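Local coordinates for protein YCAC GENE product (PDB 1YAC) that is an octameric hydrolase of unknown specificity, belonging to the isochorismatase family, at the interface of chains A and B. Sequence-based numbering; all coordinates share one arbitrary frame. Chains: chain A/B, YCAC GENE product.

Helix 145-158 of both chains runs through contacts 1 and 2, whose C-alpha centres lie about 9 Å apart. Chain A uses its opening turns in contact 2 and its later turns in contact 1, while chain B adds neighbouring positions of its own copy. By the same C-alpha centres contact 3 lies about 15 Å from contact 1 and 14 Å from contact 2; it sets helix 115-128 and residues 88-89 of chain A against B:Tyr5 and helix 165-173. Strand 161-163 of chain B enters contacts 1 and 3. All three are parts of one interface, not an exact two-fold, between subunits of the octamer.

Contact 1: the interface of chains A and B. Residues chain A 153, 157; chain B 156, 159-162.
The carboxylate of A:Asp153 and the hydroxyl of B:Ser156 meet between the two copies of helix 145-158. B:Ser156 OG donates to A:Asp153 OD1 at 2.7 Å, and OD1 receives it on its syn lone pair, the side of the other oxygen, with a weaker reach to OD2. A:Asp153 CG stands anti to the backbone N (chi1 -174°), which carries the carboxylate across to chain B. Its flank rests on a methyl of B:Leu162, with CD1 3.8 Å from A:Asp153 CG. One turn on, the extended A:Gln157 sends NE2 to the carbonyl B:Ala160 O at 3.2 Å; the acceptor lies in the plane of the amide, while the donor sits 42° out of the carbonyl plane. The A:Gln157 side chain crosses that of B:Gln161 at about a right angle, their amide planes 69° apart. Water 1 joins the two chain A side chains, at 2.6 Å from A:Asp153 OD1 and 3.1 Å from A:Gln157 OE1, and also binds the backbone B:Leu162 N. An alanine in place of A:Asp153 would probably leave the B:Ser156 hydroxyl without its acceptor and water 1 less firmly held. The patch ties helix to helix and to the start of strand 161-163, and probably helps hold subunits together in the octamer.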
ATOM      1  N   ASP A 153       3.804  18.237  -9.786  1.00  7.35           N
ATOM      2  CA  ASP A 153       2.760  19.031 -10.414  1.00  8.73           C
ATOM      3  C   ASP A 153       3.261  20.443 -10.700  1.00  8.63           C
ATOM      4  O   ASP A 153       3.132  20.957 -11.823  1.00  7.67           O
ATOM      5  CB  ASP A 153       1.525  19.094  -9.513  1.00 10.24           C
ATOM      6  CG  ASP A 153       0.353  19.791 -10.199  1.00 13.47           C
ATOM      7  OD1 ASP A 153       0.269  21.031 -10.127  1.00 12.77           O
ATOM      8  OD2 ASP A 153      -0.469  19.101 -10.835  1.00 16.27           O
ATOM      9  N   GLN A 157       3.899  21.813 -14.468  1.00  9.66           N
ATOM     10  CA  GLN A 157       3.043  22.964 -14.768  1.00 11.32           C
ATOM     11  C   GLN A 157       3.909  24.069 -15.406  1.00 11.41           C
ATOM     12  O   GLN A 157       3.499  24.718 -16.375  1.00 10.30           O
ATOM     13  CB  GLN A 157       2.398  23.430 -13.434  1.00 13.99           C
ATOM     14  CG  GLN A 157       1.454  24.649 -13.445  1.00 17.80           C
ATOM     15  CD  GLN A 157       0.805  24.938 -12.050  1.00 20.29           C
ATOM     16  OE1 GLN A 157       1.498  25.262 -11.072  1.00 19.28           O
ATOM     17  NE2 GLN A 157      -0.529  24.852 -11.983  1.00 19.44           N
TER
ATOM     18  N   SER B 156      -5.047  22.617  -9.811  1.00  8.55           N
ATOM     19  CA  SER B 156      -3.891  22.783 -10.687  1.00  8.76           C
ATOM     20  C   SER B 156      -4.333  23.253 -12.083  1.00  9.59           C
ATOM     21  O   SER B 156      -3.724  24.150 -12.666  1.00  8.37           O
ATOM     22  CB  SER B 156      -3.126  21.460 -10.797  1.00  8.75           C
ATOM     23  OG  SER B 156      -1.932  21.632 -11.537  1.00 10.82           O
ATOM     24  N   GLY B 159      -4.827  26.793 -12.255  1.00 10.60           N
ATOM     25  CA  GLY B 159      -3.658  27.631 -12.079  1.00  9.82           C
ATOM     26  C   GLY B 159      -3.132  27.728 -10.652  1.00  9.05           C
ATOM     27  O   GLY B 159      -2.216  28.489 -10.389  1.00  8.23           O
ATOM     28  N   ALA B 160      -3.704  26.974  -9.721  1.00  8.64           N
ATOM     29  CA  ALA B 160      -3.210  27.006  -8.340  1.00  8.30           C
ATOM     30  C   ALA B 160      -1.857  26.307  -8.277  1.00  8.52           C
ATOM     31  O   ALA B 160      -1.616  25.344  -9.010  1.00  8.10           O
ATOM     32  CB  ALA B 160      -4.184  26.304  -7.415  1.00  7.29           C
ATOM     33  N   GLN B 161      -0.949  26.824  -7.454  1.00  7.07           N
ATOM     34  CA  GLN B 161       0.351  26.191  -7.279  1.00  7.69           C
ATOM     35  C   GLN B 161       0.219  25.273  -6.059  1.00  8.29           C
ATOM     36  O   GLN B 161      -0.226  25.705  -4.992  1.00  9.62           O
ATOM     37  CB  GLN B 161       1.442  27.241  -7.059  1.00  7.45           C
ATOM     38  CG  GLN B 161       1.682  28.128  -8.281  1.00  8.49           C
ATOM     39  CD  GLN B 161       2.964  28.932  -8.194  1.00 10.19           C
ATOM     40  OE1 GLN B 161       4.063  28.374  -8.279  1.00 11.62           O
ATOM     41  NE2 GLN B 161       2.842  30.249  -8.039  1.00  9.91           N
ATOM     42  N   LEU B 162       0.520  23.989  -6.242  1.00  7.12           N
ATOM     43  CA  LEU B 162       0.423  23.025  -5.156  1.00  7.07           C
ATOM     44  C   LEU B 162       1.745  23.006  -4.421  1.00  6.82           C
ATOM     45  O   LEU B 162       2.789  22.778  -5.023  1.00  6.97           O
ATOM     46  CB  LEU B 162       0.098  21.625  -5.701  1.00  6.34           C
ATOM     47  CG  LEU B 162      -1.159  21.491  -6.569  1.00  6.76           C
ATOM     48  CD1 LEU B 162      -1.382  20.023  -6.849  1.00  6.22           C
ATOM     49  CD2 LEU B 162      -2.386  22.104  -5.899  1.00  6.31           C
TER
HETATM   50  O   HOH W   1       1.372  23.109  -8.911  1.00 20.03           O

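Contact 2: the interface of chains A and B. Residues chain A 146, 149-150; chain B 137, 152, 164.
The first turns of helix 145-158 in chain A bring A:Ser150 and A:Ile146 against B:Thr137, in the loop after strand 132-136, and against the indole of B:Trp152 from the same helix of chain B. A:Ser150 OG and B:Thr137 OG1 share a hydrogen bond of 2.7 Å across the interface. The serine hydroxyl also donates back to its own helix, reaching A:Ile146 O at 2.9 Å, and this second bond limits its freedom to turn. On chain B, OG1 of the threonine lies between the backbone N and the carbonyl carbon (chi1 62°), aimed at chain A, while CG2 covers one face of the B:Trp152 ring near its rim. The six-membered end of the indole points into chain A. A:His149 CB sits at its edge, in the ring plane, 3.8 Å from B:Trp152 CZ3. A:Ile146 crosses the tryptophan at about a right angle and sets CG2 3.9 Å from B:Trp152 CH2. Also from chain B, B:Thr164 adds its methyl, with CG2 3.9 Å from A:Ile146 CG2. With apolar groups beside the hydroxyl pair, the site probably sets the register of the chain A helix on its neighbour and helps fix how subunits pack in the octamer.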
ATOM      1  N   ILE A 146       3.098  13.037  -0.840  1.00  7.97           N
ATOM      2  CA  ILE A 146       2.381  14.296  -1.024  1.00  8.36           C
ATOM      3  C   ILE A 146       3.355  15.441  -1.344  1.00  7.97           C
ATOM      4  O   ILE A 146       3.130  16.196  -2.285  1.00  7.51           O
ATOM      5  CB  ILE A 146       1.536  14.670   0.208  1.00  8.98           C
ATOM      6  CG1 ILE A 146       0.377  13.679   0.355  1.00 11.03           C
ATOM      7  CG2 ILE A 146       1.016  16.107   0.088  1.00  7.68           C
ATOM      8  CD1 ILE A 146      -0.517  13.933   1.566  1.00 12.88           C
ATOM      9  N   HIS A 149       4.667  14.556  -5.005  1.00  7.55           N
ATOM     10  CA  HIS A 149       3.697  14.769  -6.077  1.00  8.31           C
ATOM     11  C   HIS A 149       3.272  16.222  -6.257  1.00  8.89           C
ATOM     12  O   HIS A 149       3.010  16.655  -7.381  1.00  9.37           O
ATOM     13  CB  HIS A 149       2.493  13.830  -5.930  1.00  9.77           C
ATOM     14  CG  HIS A 149       2.821  12.383  -6.167  1.00 12.66           C
ATOM     15  ND1 HIS A 149       2.176  11.355  -5.510  1.00 12.91           N
ATOM     16  CD2 HIS A 149       3.734  11.793  -6.981  1.00 14.48           C
ATOM     17  CE1 HIS A 149       2.681  10.196  -5.903  1.00 15.15           C
ATOM     18  NE2 HIS A 149       3.626  10.431  -6.796  1.00 14.28           N
ATOM     19  N   SER A 150       3.208  16.974  -5.162  1.00  7.94           N
ATOM     20  CA  SER A 150       2.866  18.393  -5.229  1.00  8.30           C
ATOM     21  C   SER A 150       3.962  19.116  -6.026  1.00  7.91           C
ATOM     22  O   SER A 150       3.676  19.937  -6.913  1.00  8.17           O
ATOM     23  CB  SER A 150       2.727  18.973  -3.817  1.00  7.11           C
ATOM     24  OG  SER A 150       1.539  18.477  -3.190  1.00  8.03           O
TER
ATOM     25  N   THR B 137      -1.043  21.502   0.387  1.00  5.76           N
ATOM     26  CA  THR B 137      -1.658  20.184   0.271  1.00  6.89           C
ATOM     27  C   THR B 137      -1.458  19.246   1.449  1.00  8.41           C
ATOM     28  O   THR B 137      -2.218  18.287   1.608  1.00  7.47           O
ATOM     29  CB  THR B 137      -1.212  19.476  -1.023  1.00  6.31           C
ATOM     30  OG1 THR B 137       0.201  19.274  -0.991  1.00  6.78           O
ATOM     31  CG2 THR B 137      -1.569  20.316  -2.243  1.00  5.77           C
ATOM     32  N   TRP B 152      -6.810  18.140  -6.373  1.00  7.91           N
ATOM     33  CA  TRP B 152      -5.510  18.635  -6.846  1.00  7.25           C
ATOM     34  C   TRP B 152      -5.591  18.921  -8.319  1.00  7.58           C
ATOM     35  O   TRP B 152      -5.119  19.964  -8.777  1.00  8.58           O
ATOM     36  CB  TRP B 152      -4.395  17.612  -6.658  1.00  5.48           C
ATOM     37  CG  TRP B 152      -3.899  17.522  -5.275  1.00  6.89           C
ATOM     38  CD1 TRP B 152      -4.499  18.004  -4.153  1.00  6.22           C
ATOM     39  CD2 TRP B 152      -2.728  16.822  -4.841  1.00  7.46           C
ATOM     40  NE1 TRP B 152      -3.787  17.630  -3.041  1.00  8.94           N
ATOM     41  CE2 TRP B 152      -2.694  16.900  -3.434  1.00  8.21           C
ATOM     42  CE3 TRP B 152      -1.708  16.129  -5.511  1.00  9.20           C
ATOM     43  CZ2 TRP B 152      -1.677  16.305  -2.671  1.00  8.44           C
ATOM     44  CZ3 TRP B 152      -0.686  15.535  -4.745  1.00  9.92           C
ATOM     45  CH2 TRP B 152      -0.688  15.630  -3.342  1.00  9.58           C
ATOM     46  N   THR B 164       3.709  22.408  -0.213  1.00  6.75           N
ATOM     47  CA  THR B 164       3.609  21.757   1.088  1.00  7.48           C
ATOM     48  C   THR B 164       4.253  22.704   2.099  1.00  7.95           C
ATOM     49  O   THR B 164       5.070  23.544   1.711  1.00  7.22           O
ATOM     50  CB  THR B 164       4.199  20.319   1.047  1.00  6.39           C
ATOM     51  OG1 THR B 164       5.404  20.301   0.276  1.00  6.82           O
ATOM     52  CG2 THR B 164       3.186  19.381   0.364  1.00  8.53           C
TER

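Contact 3: the interface of chains A and B. Residues chain A 88-89, 117, 121; chain B 5, 163, 166-167, 170-171, 173-174.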
ATOM      1  N   ILE A  88      18.583  29.383   0.004  1.00 15.76           N
ATOM      2  CA  ILE A  88      17.881  28.104  -0.059  1.00 14.23           C
ATOM      3  C   ILE A  88      17.742  27.671  -1.516  1.00 11.67           C
ATOM      4  O   ILE A  88      18.033  26.526  -1.858  1.00 11.45           O
ATOM      5  CB  ILE A  88      16.522  28.189   0.680  1.00 14.47           C
ATOM      6  CG1 ILE A  88      16.778  28.394   2.182  1.00 15.95           C
ATOM      7  CG2 ILE A  88      15.712  26.931   0.439  1.00 13.23           C
ATOM      8  CD1 ILE A  88      15.525  28.519   3.045  1.00 17.98           C
ATOM      9  N   ASN A  89      17.256  28.573  -2.366  1.00 10.09           N
ATOM     10  CA  ASN A  89      17.155  28.295  -3.808  1.00 10.18           C
ATOM     11  C   ASN A  89      18.582  28.554  -4.345  1.00 10.44           C
ATOM     12  O   ASN A  89      19.098  29.674  -4.241  1.00 10.81           O
ATOM     13  CB  ASN A  89      16.182  29.262  -4.479  1.00  9.74           C
ATOM     14  CG  ASN A  89      16.144  29.092  -5.982  1.00 10.22           C
ATOM     15  OD1 ASN A  89      16.868  28.285  -6.555  1.00 12.09           O
ATOM     16  ND2 ASN A  89      15.274  29.842  -6.628  1.00 10.89           N
ATOM     17  N   VAL A 117      11.976  21.773  -2.744  1.00  6.46           N
ATOM     18  CA  VAL A 117      12.720  22.981  -2.421  1.00  8.91           C
ATOM     19  C   VAL A 117      14.033  23.069  -3.197  1.00 10.77           C
ATOM     20  O   VAL A 117      14.149  23.839  -4.145  1.00 11.45           O
ATOM     21  CB  VAL A 117      13.023  23.083  -0.906  1.00  8.27           C
ATOM     22  CG1 VAL A 117      13.974  24.258  -0.628  1.00  8.55           C
ATOM     23  CG2 VAL A 117      11.725  23.276  -0.133  1.00  7.25           C
ATOM     24  N   PHE A 121      12.828  24.762  -6.695  1.00  8.58           N
ATOM     25  CA  PHE A 121      13.122  26.201  -6.756  1.00  8.26           C
ATOM     26  C   PHE A 121      14.080  26.536  -7.913  1.00  8.55           C
ATOM     27  O   PHE A 121      13.742  27.358  -8.788  1.00  8.79           O
ATOM     28  CB  PHE A 121      13.628  26.739  -5.407  1.00  6.49           C
ATOM     29  CG  PHE A 121      12.605  26.685  -4.282  1.00  8.31           C
ATOM     30  CD1 PHE A 121      11.333  26.137  -4.476  1.00  7.73           C
ATOM     31  CD2 PHE A 121      12.931  27.165  -3.016  1.00  7.54           C
ATOM     32  CE1 PHE A 121      10.395  26.064  -3.418  1.00  9.01           C
ATOM     33  CE2 PHE A 121      12.000  27.097  -1.955  1.00  9.69           C
ATOM     34  CZ  PHE A 121      10.732  26.543  -2.161  1.00  6.82           C
TER
ATOM     35  N   TYR B   5       8.620  32.300 -12.680  1.00 14.63           N
ATOM     36  CA  TYR B   5       8.569  31.554 -11.427  1.00 13.44           C
ATOM     37  C   TYR B   5       7.851  32.517 -10.465  1.00 13.63           C
ATOM     38  O   TYR B   5       8.435  33.516 -10.032  1.00 14.25           O
ATOM     39  CB  TYR B   5      10.002  31.264 -10.970  1.00 12.54           C
ATOM     40  CG  TYR B   5      10.204  30.655  -9.591  1.00 11.26           C
ATOM     41  CD1 TYR B   5       9.153  30.062  -8.873  1.00 10.69           C
ATOM     42  CD2 TYR B   5      11.469  30.658  -9.022  1.00  9.26           C
ATOM     43  CE1 TYR B   5       9.385  29.479  -7.613  1.00  9.96           C
ATOM     44  CE2 TYR B   5      11.712  30.094  -7.780  1.00  9.64           C
ATOM     45  CZ  TYR B   5      10.677  29.507  -7.078  1.00  9.94           C
ATOM     46  OH  TYR B   5      10.961  28.958  -5.842  1.00 10.73           O
ATOM     47  N   MET B 163       1.693  23.300  -3.128  1.00  6.94           N
ATOM     48  CA  MET B 163       2.882  23.330  -2.299  1.00  7.56           C
ATOM     49  C   MET B 163       2.638  22.605  -0.968  1.00  6.74           C
ATOM     50  O   MET B 163       1.518  22.164  -0.666  1.00  6.65           O
ATOM     51  CB  MET B 163       3.314  24.793  -2.061  1.00  8.72           C
ATOM     52  CG  MET B 163       4.056  25.434  -3.276  1.00  8.22           C
ATOM     53  SD  MET B 163       4.609  27.077  -2.916  1.00 16.26           S
ATOM     54  CE  MET B 163       6.143  26.772  -2.143  1.00 11.94           C
ATOM     55  N   PHE B 166       6.712  22.786   4.363  1.00  5.61           N
ATOM     56  CA  PHE B 166       8.157  23.001   4.440  1.00  7.23           C
ATOM     57  C   PHE B 166       8.611  23.811   3.221  1.00  7.47           C
ATOM     58  O   PHE B 166       9.396  24.761   3.356  1.00  8.31           O
ATOM     59  CB  PHE B 166       8.901  21.665   4.539  1.00  6.99           C
ATOM     60  CG  PHE B 166      10.402  21.803   4.575  1.00  8.64           C
ATOM     61  CD1 PHE B 166      11.062  22.092   5.769  1.00  9.76           C
ATOM     62  CD2 PHE B 166      11.158  21.597   3.422  1.00  8.53           C
ATOM     63  CE1 PHE B 166      12.452  22.167   5.814  1.00  8.10           C
ATOM     64  CE2 PHE B 166      12.546  21.671   3.458  1.00  8.87           C
ATOM     65  CZ  PHE B 166      13.191  21.956   4.659  1.00 10.17           C
ATOM     66  N   GLY B 167       8.067  23.467   2.051  1.00  7.52           N
ATOM     67  CA  GLY B 167       8.384  24.199   0.837  1.00  7.48           C
ATOM     68  C   GLY B 167       7.951  25.658   0.956  1.00  8.16           C
ATOM     69  O   GLY B 167       8.684  26.571   0.551  1.00  7.02           O
ATOM     70  N   CYS B 170      10.364  27.591   3.157  1.00  9.30           N
ATOM     71  CA  CYS B 170      11.631  27.819   2.465  1.00  9.66           C
ATOM     72  C   CYS B 170      11.545  28.878   1.381  1.00 10.44           C
ATOM     73  O   CYS B 170      12.501  29.641   1.162  1.00 10.76           O
ATOM     74  CB  CYS B 170      12.164  26.514   1.874  1.00  9.29           C
ATOM     75  SG  CYS B 170      12.814  25.350   3.092  1.00 10.58           S
ATOM     76  N   GLU B 171      10.423  28.906   0.667  1.00  9.95           N
ATOM     77  CA  GLU B 171      10.257  29.898  -0.385  1.00  9.63           C
ATOM     78  C   GLU B 171      10.063  31.286   0.235  1.00 10.70           C
ATOM     79  O   GLU B 171      10.505  32.293  -0.319  1.00 10.83           O
ATOM     80  CB  GLU B 171       9.085  29.531  -1.296  1.00  8.49           C
ATOM     81  CG  GLU B 171       9.162  30.201  -2.667  1.00  8.58           C
ATOM     82  CD  GLU B 171       8.263  29.542  -3.683  1.00  9.06           C
ATOM     83  OE1 GLU B 171       8.735  28.594  -4.329  1.00  8.72           O
ATOM     84  OE2 GLU B 171       7.098  29.970  -3.852  1.00  8.77           O
ATOM     85  N   HIS B 173      11.238  32.268   3.351  1.00 14.87           N
ATOM     86  CA  HIS B 173      12.452  32.668   4.036  1.00 17.74           C
ATOM     87  C   HIS B 173      13.561  33.079   3.090  1.00 18.44           C
ATOM     88  O   HIS B 173      14.306  34.024   3.376  1.00 19.12           O
ATOM     89  CB  HIS B 173      12.957  31.542   4.951  1.00 19.38           C
ATOM     90  CG  HIS B 173      13.829  32.021   6.072  1.00 22.07           C
ATOM     91  ND1 HIS B 173      15.169  31.714   6.159  1.00 24.03           N
ATOM     92  CD2 HIS B 173      13.532  32.740   7.181  1.00 22.75           C
ATOM     93  CE1 HIS B 173      15.661  32.216   7.280  1.00 23.00           C
ATOM     94  NE2 HIS B 173      14.692  32.842   7.917  1.00 24.48           N
ATOM     95  N   ARG B 174      13.730  32.322   2.009  1.00 18.38           N
ATOM     96  CA  ARG B 174      14.758  32.605   0.991  1.00 19.47           C
ATOM     97  C   ARG B 174      16.210  32.396   1.395  1.00 19.98           C
ATOM     98  O   ARG B 174      16.976  31.774   0.649  1.00 18.89           O
ATOM     99  CB  ARG B 174      14.645  34.049   0.482  1.00 17.53           C
ATOM    100  CG  ARG B 174      13.327  34.428  -0.135  1.00 17.97           C
ATOM    101  CD  ARG B 174      13.058  33.661  -1.410  1.00 18.31           C
ATOM    102  NE  ARG B 174      11.799  34.110  -1.994  1.00 19.73           N
ATOM    103  CZ  ARG B 174      11.670  35.217  -2.716  1.00 21.62           C
ATOM    104  NH1 ARG B 174      12.734  35.977  -2.957  1.00 21.16           N
ATOM    105  NH2 ARG B 174      10.471  35.595  -3.150  1.00 19.53           N
TER
HETATM  106  O   HOH W   2      16.401  31.302  -1.878  1.00 16.04           O
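A:Phe121, on helix 115-128, pushes its ring among B:Tyr5, B:Gly167 and B:Glu171 in the densely packed half of the contact. Its tip atom CZ lies 3.5 Å from B:Glu171 CB, and the carbonyl B:Gly167 O meets the ring at its edge, in plane. One face is backed from within chain A by A:Val117 CA, over the ring centre. The phenol of B:Tyr5 comes in obliquely and donates from OH to the carboxylate atom B:Glu171 OE1 at 2.7 Å, approaching 48° out of the carboxylate plane; this bond probably steadies both groups. With CG anti to the carbonyl carbon (chi1 -65°), A:Phe121 turns its ring toward helix 165-173. The valine continues the packing along that helix, with A:Val117 CG2 3.6 Å from B:Gly167 CA and both methyls beside the CB of B:Cys170. Around A:Ile88 and A:Asn89 the fit is looser and water enters. There A:Ile88 sets CG2 against B:Cys170 CB and CD1 3.7 Å from B:Cys170 O, and the amide of A:Asn89 nears the edge of the B:Tyr5 ring. Just past the helix end, B:Arg174 O accepts a nearly straight hydrogen bond from the backbone A:Ile88 N at 3.0 Å and also binds water 2, which sits 2.9 Å from A:Asn89 N.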